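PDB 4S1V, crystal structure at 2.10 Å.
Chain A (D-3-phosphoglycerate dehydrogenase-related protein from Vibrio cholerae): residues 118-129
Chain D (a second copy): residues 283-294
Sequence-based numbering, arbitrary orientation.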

# COMPACT_ATOMS: atom_id res chain seq x y z
N SER A 118 5.59 12.03 21.76
CA SER A 118 5.60 12.02 23.23
C SER A 118 4.85 10.80 23.79
O SER A 118 5.12 10.37 24.90
N ARG A 119 3.91 10.27 23.01
CA ARG A 119 3.13 9.11 23.45
C ARG A 119 3.48 7.81 22.69
O ARG A 119 2.77 6.80 22.82
N HIS A 120 4.56 7.85 21.90
CA HIS A 120 5.04 6.69 21.13
C HIS A 120 3.95 6.07 20.28
O HIS A 120 3.87 4.85 20.14
N LEU A 121 3.10 6.92 19.71
CA LEU A 121 1.87 6.48 19.04
C LEU A 121 2.10 5.58 17.82
O LEU A 121 1.49 4.51 17.74
N PRO A 122 2.97 5.99 16.88
CA PRO A 122 3.19 5.13 15.72
C PRO A 122 3.64 3.72 16.10
O PRO A 122 3.11 2.75 15.57
N SER A 123 4.59 3.62 17.04
CA SER A 123 5.10 2.33 17.53
C SER A 123 4.06 1.45 18.20
O SER A 123 3.99 0.25 17.92
N TYR A 124 3.28 2.04 19.10
CA TYR A 124 2.19 1.33 19.78
C TYR A 124 1.14 0.80 18.78
O TYR A 124 0.64 -0.33 18.93
N ILE A 125 0.81 1.60 17.77
CA ILE A 125 -0.22 1.24 16.78
C ILE A 125 0.25 0.12 15.84
O ILE A 125 -0.47 -0.86 15.61
N GLU A 126 1.45 0.28 15.30
CA GLU A 126 2.11 -0.75 14.51
C GLU A 126 2.15 -2.07 15.28
O GLU A 126 1.76 -3.10 14.75
N GLN A 127 2.59 -2.03 16.53
CA GLN A 127 2.67 -3.24 17.35
C GLN A 127 1.30 -3.85 17.65
O GLN A 127 1.16 -5.07 17.72
N LEU A 128 0.28 -3.00 17.82
CA LEU A 128 -1.09 -3.48 17.99
C LEU A 128 -1.52 -4.32 16.78
O LEU A 128 -2.12 -5.39 16.95
N HIS A 129 -1.23 -3.82 15.58
CA HIS A 129 -1.57 -4.53 14.34
C HIS A 129 -0.66 -5.71 14.09
O HIS A 129 -0.98 -6.55 13.24
N VAL D 283 -10.29 3.35 10.42
CA VAL D 283 -10.42 3.38 11.87
C VAL D 283 -9.03 3.33 12.49
O VAL D 283 -8.30 2.36 12.31
N LEU D 284 -8.66 4.39 13.20
CA LEU D 284 -7.39 4.40 13.91
C LEU D 284 -7.58 3.71 15.26
O LEU D 284 -8.47 4.06 16.03
N CYS D 285 -6.74 2.71 15.53
CA CYS D 285 -6.84 1.94 16.75
C CYS D 285 -5.59 2.07 17.62
O CYS D 285 -4.48 1.78 17.17
N ALA D 286 -5.78 2.49 18.87
CA ALA D 286 -4.68 2.53 19.85
C ALA D 286 -4.94 1.52 20.97
O ALA D 286 -6.10 1.21 21.24
N PRO D 287 -3.87 1.00 21.61
CA PRO D 287 -4.08 -0.06 22.61
C PRO D 287 -4.36 0.47 24.03
O PRO D 287 -3.55 0.25 24.94
N HIS D 288 -5.50 1.14 24.19
CA HIS D 288 -5.93 1.70 25.48
C HIS D 288 -4.86 2.48 26.18
O HIS D 288 -4.56 2.25 27.36
N LEU D 289 -4.29 3.44 25.46
CA LEU D 289 -3.14 4.21 25.94
C LEU D 289 -3.49 5.37 26.87
O LEU D 289 -2.60 5.89 27.56
N GLY D 290 -4.76 5.77 26.90
CA GLY D 290 -5.19 6.97 27.63
C GLY D 290 -4.43 7.21 28.92
O GLY D 290 -3.73 8.21 29.07
N TYR D 291 -4.57 6.28 29.86
CA TYR D 291 -3.95 6.42 31.17
C TYR D 291 -2.53 5.86 31.28
O TYR D 291 -1.93 5.88 32.36
N VAL D 292 -1.99 5.37 30.16
CA VAL D 292 -0.69 4.69 30.16
C VAL D 292 0.41 5.70 29.81
O VAL D 292 0.71 5.97 28.64
N GLU D 293 1.00 6.26 30.86
CA GLU D 293 1.83 7.45 30.76
C GLU D 293 2.62 7.59 32.07
O GLU D 293 2.13 7.16 33.12
N LYS D 294 3.81 8.18 32.01
CA LYS D 294 4.72 8.27 33.18
C LYS D 294 4.12 8.95 34.42
O LYS D 294 4.02 8.31 35.47

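Helix 121-129 of chain A packs against strand 283-285 and the following loop of chain D, burying 626 Å² between the two stretches. Tyr A124 and Leu A128, one helical turn apart, direct their CA-to-CB bonds toward chain D, as Pro D287 and Leu D289 do toward chain A. Leu D289, with chi1 m and chi2 t, places CD2 over the face of the Tyr A124 ring, 3.4 Å from the centroid, in a CH-pi contact; its CD1 meets Leu A121 CD1 at 3.7 Å. Tyr A124 (chi1 -89°) also brings CD1 to 4.0 Å from Pro D287 CG. Leu A128 (t, p) sets CD2 3.5 Å from Cys D285 O and 4.0 Å from Cys D285 CB. Ile A125 starts sideways, but its m, t rotamer carries CD1 to 3.9 Å from Leu D284 CD2. Arg A119 likewise leaves sideways; chi1 to chi3, all m, curl it so that NH2 reaches the Leu D289–Val D292 turn, donating a hydrogen bond to Gly D290 O (2.9 Å), while Glu D293 CB covers one guanidinium face. One water donates to both Tyr A124 OH (2.9 Å) and Val D292 O (2.7 Å), bridging the chains. His A129 (chi1 m) folds back along its helix, ND1 donating to Ile A125 O (3.1 Å).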

# COMPACT_ATOMS: atom_id res chain seq x y z
CB SER A 118 4.99 13.31 23.78
OG SER A 118 5.64 14.46 23.26
CB ARG A 119 1.63 9.40 23.38
CG ARG A 119 1.13 10.55 24.27
CD ARG A 119 1.42 10.31 25.74
NE ARG A 119 0.54 9.29 26.32
CZ ARG A 119 -0.60 9.55 26.95
NH1 ARG A 119 -1.01 10.81 27.11
NH2 ARG A 119 -1.34 8.55 27.43
CB HIS A 120 5.66 5.63 22.04
CG HIS A 120 6.83 6.13 22.87
ND1 HIS A 120 7.89 6.77 22.32
CD2 HIS A 120 7.09 6.05 24.24
CE1 HIS A 120 8.77 7.09 23.29
NE2 HIS A 120 8.28 6.65 24.46
CB LEU A 121 0.95 7.67 18.71
CG LEU A 121 -0.55 7.39 18.61
CD1 LEU A 121 -1.12 6.86 19.93
CD2 LEU A 121 -1.32 8.62 18.17
CB PRO A 122 4.30 5.86 14.95
CG PRO A 122 4.13 7.29 15.34
CD PRO A 122 3.78 7.22 16.80
CB SER A 123 6.27 2.54 18.49
OG SER A 123 7.44 2.79 17.75
CB TYR A 124 1.50 2.25 20.78
CG TYR A 124 2.06 2.29 22.20
CD1 TYR A 124 2.05 1.16 23.01
CD2 TYR A 124 2.53 3.49 22.74
CE1 TYR A 124 2.52 1.21 24.32
CE2 TYR A 124 3.00 3.55 24.04
CZ TYR A 124 2.99 2.41 24.83
OH TYR A 124 3.46 2.48 26.13
CB ILE A 125 -0.72 2.47 15.99
CG1 ILE A 125 -1.56 3.37 16.91
CG2 ILE A 125 -1.53 2.04 14.78
CD1 ILE A 125 -1.88 4.74 16.33
CB GLU A 126 3.51 -0.27 14.12
CG GLU A 126 4.32 -1.24 13.28
CD GLU A 126 5.34 -2.02 14.10
OE1 GLU A 126 6.24 -1.39 14.72
OE2 GLU A 126 5.24 -3.26 14.11
CB GLN A 127 3.41 -2.97 18.66
CG GLN A 127 4.91 -2.80 18.51
CD GLN A 127 5.60 -4.08 18.12
OE1 GLN A 127 5.56 -5.07 18.85
NE2 GLN A 127 6.24 -4.07 16.96
CB LEU A 128 -2.07 -2.32 18.23
CG LEU A 128 -3.56 -2.63 18.38
CD1 LEU A 128 -3.85 -3.66 19.48
CD2 LEU A 128 -4.37 -1.37 18.64
CB HIS A 129 -1.54 -3.59 13.14
CG HIS A 129 -2.73 -2.64 13.06
ND1 HIS A 129 -2.70 -1.41 13.60
CD2 HIS A 129 -3.98 -2.78 12.46
CE1 HIS A 129 -3.87 -0.79 13.36
NE2 HIS A 129 -4.66 -1.63 12.67
CB VAL D 283 -11.30 2.22 12.41
CG1 VAL D 283 -11.59 2.38 13.90
CG2 VAL D 283 -12.62 2.16 11.64
CB LEU D 284 -6.87 5.85 14.07
CG LEU D 284 -5.52 6.08 14.77
CD1 LEU D 284 -5.01 7.49 14.56
CD2 LEU D 284 -5.61 5.79 16.26
CB CYS D 285 -7.08 0.46 16.40
SG CYS D 285 -8.65 0.16 15.55
CB ALA D 286 -4.52 3.93 20.42
CB PRO D 287 -2.76 -0.83 22.57
CG PRO D 287 -1.75 0.21 22.21
CD PRO D 287 -2.44 1.19 21.31
CB HIS D 288 -6.52 0.62 26.39
CG HIS D 288 -7.51 1.16 27.40
ND1 HIS D 288 -8.52 0.42 27.89
CD2 HIS D 288 -7.62 2.42 28.00
CE1 HIS D 288 -9.24 1.16 28.76
NE2 HIS D 288 -8.70 2.39 28.82
CB LEU D 289 -2.34 4.76 24.75
CG LEU D 289 -1.64 3.74 23.85
CD1 LEU D 289 -0.94 4.47 22.72
CD2 LEU D 289 -0.64 2.91 24.65
CB TYR D 291 -4.84 5.81 32.26
CG TYR D 291 -5.03 4.31 32.16
CD1 TYR D 291 -4.10 3.43 32.73
CD2 TYR D 291 -6.15 3.77 31.52
CE1 TYR D 291 -4.27 2.06 32.65
CE2 TYR D 291 -6.33 2.39 31.44
CZ TYR D 291 -5.39 1.54 32.01
OH TYR D 291 -5.56 0.17 31.94
CB VAL D 292 -0.69 3.48 29.20
CG1 VAL D 292 0.61 2.69 29.32
CG2 VAL D 292 -1.88 2.57 29.48
CB GLU D 293 0.92 8.67 30.49
CG GLU D 293 1.63 10.00 30.25
CD GLU D 293 2.03 10.67 31.56
OE1 GLU D 293 1.25 10.61 32.53
OE2 GLU D 293 3.14 11.24 31.62
CB LYS D 294 6.07 8.91 32.80
CG LYS D 294 7.14 8.91 33.89
CD LYS D 294 7.45 7.50 34.39
CE LYS D 294 8.80 7.39 35.09
NZ LYS D 294 9.03 8.41 36.15
O HOH W 1 2.82 5.04 27.23
O HOH W 2 -7.84 -0.41 11.96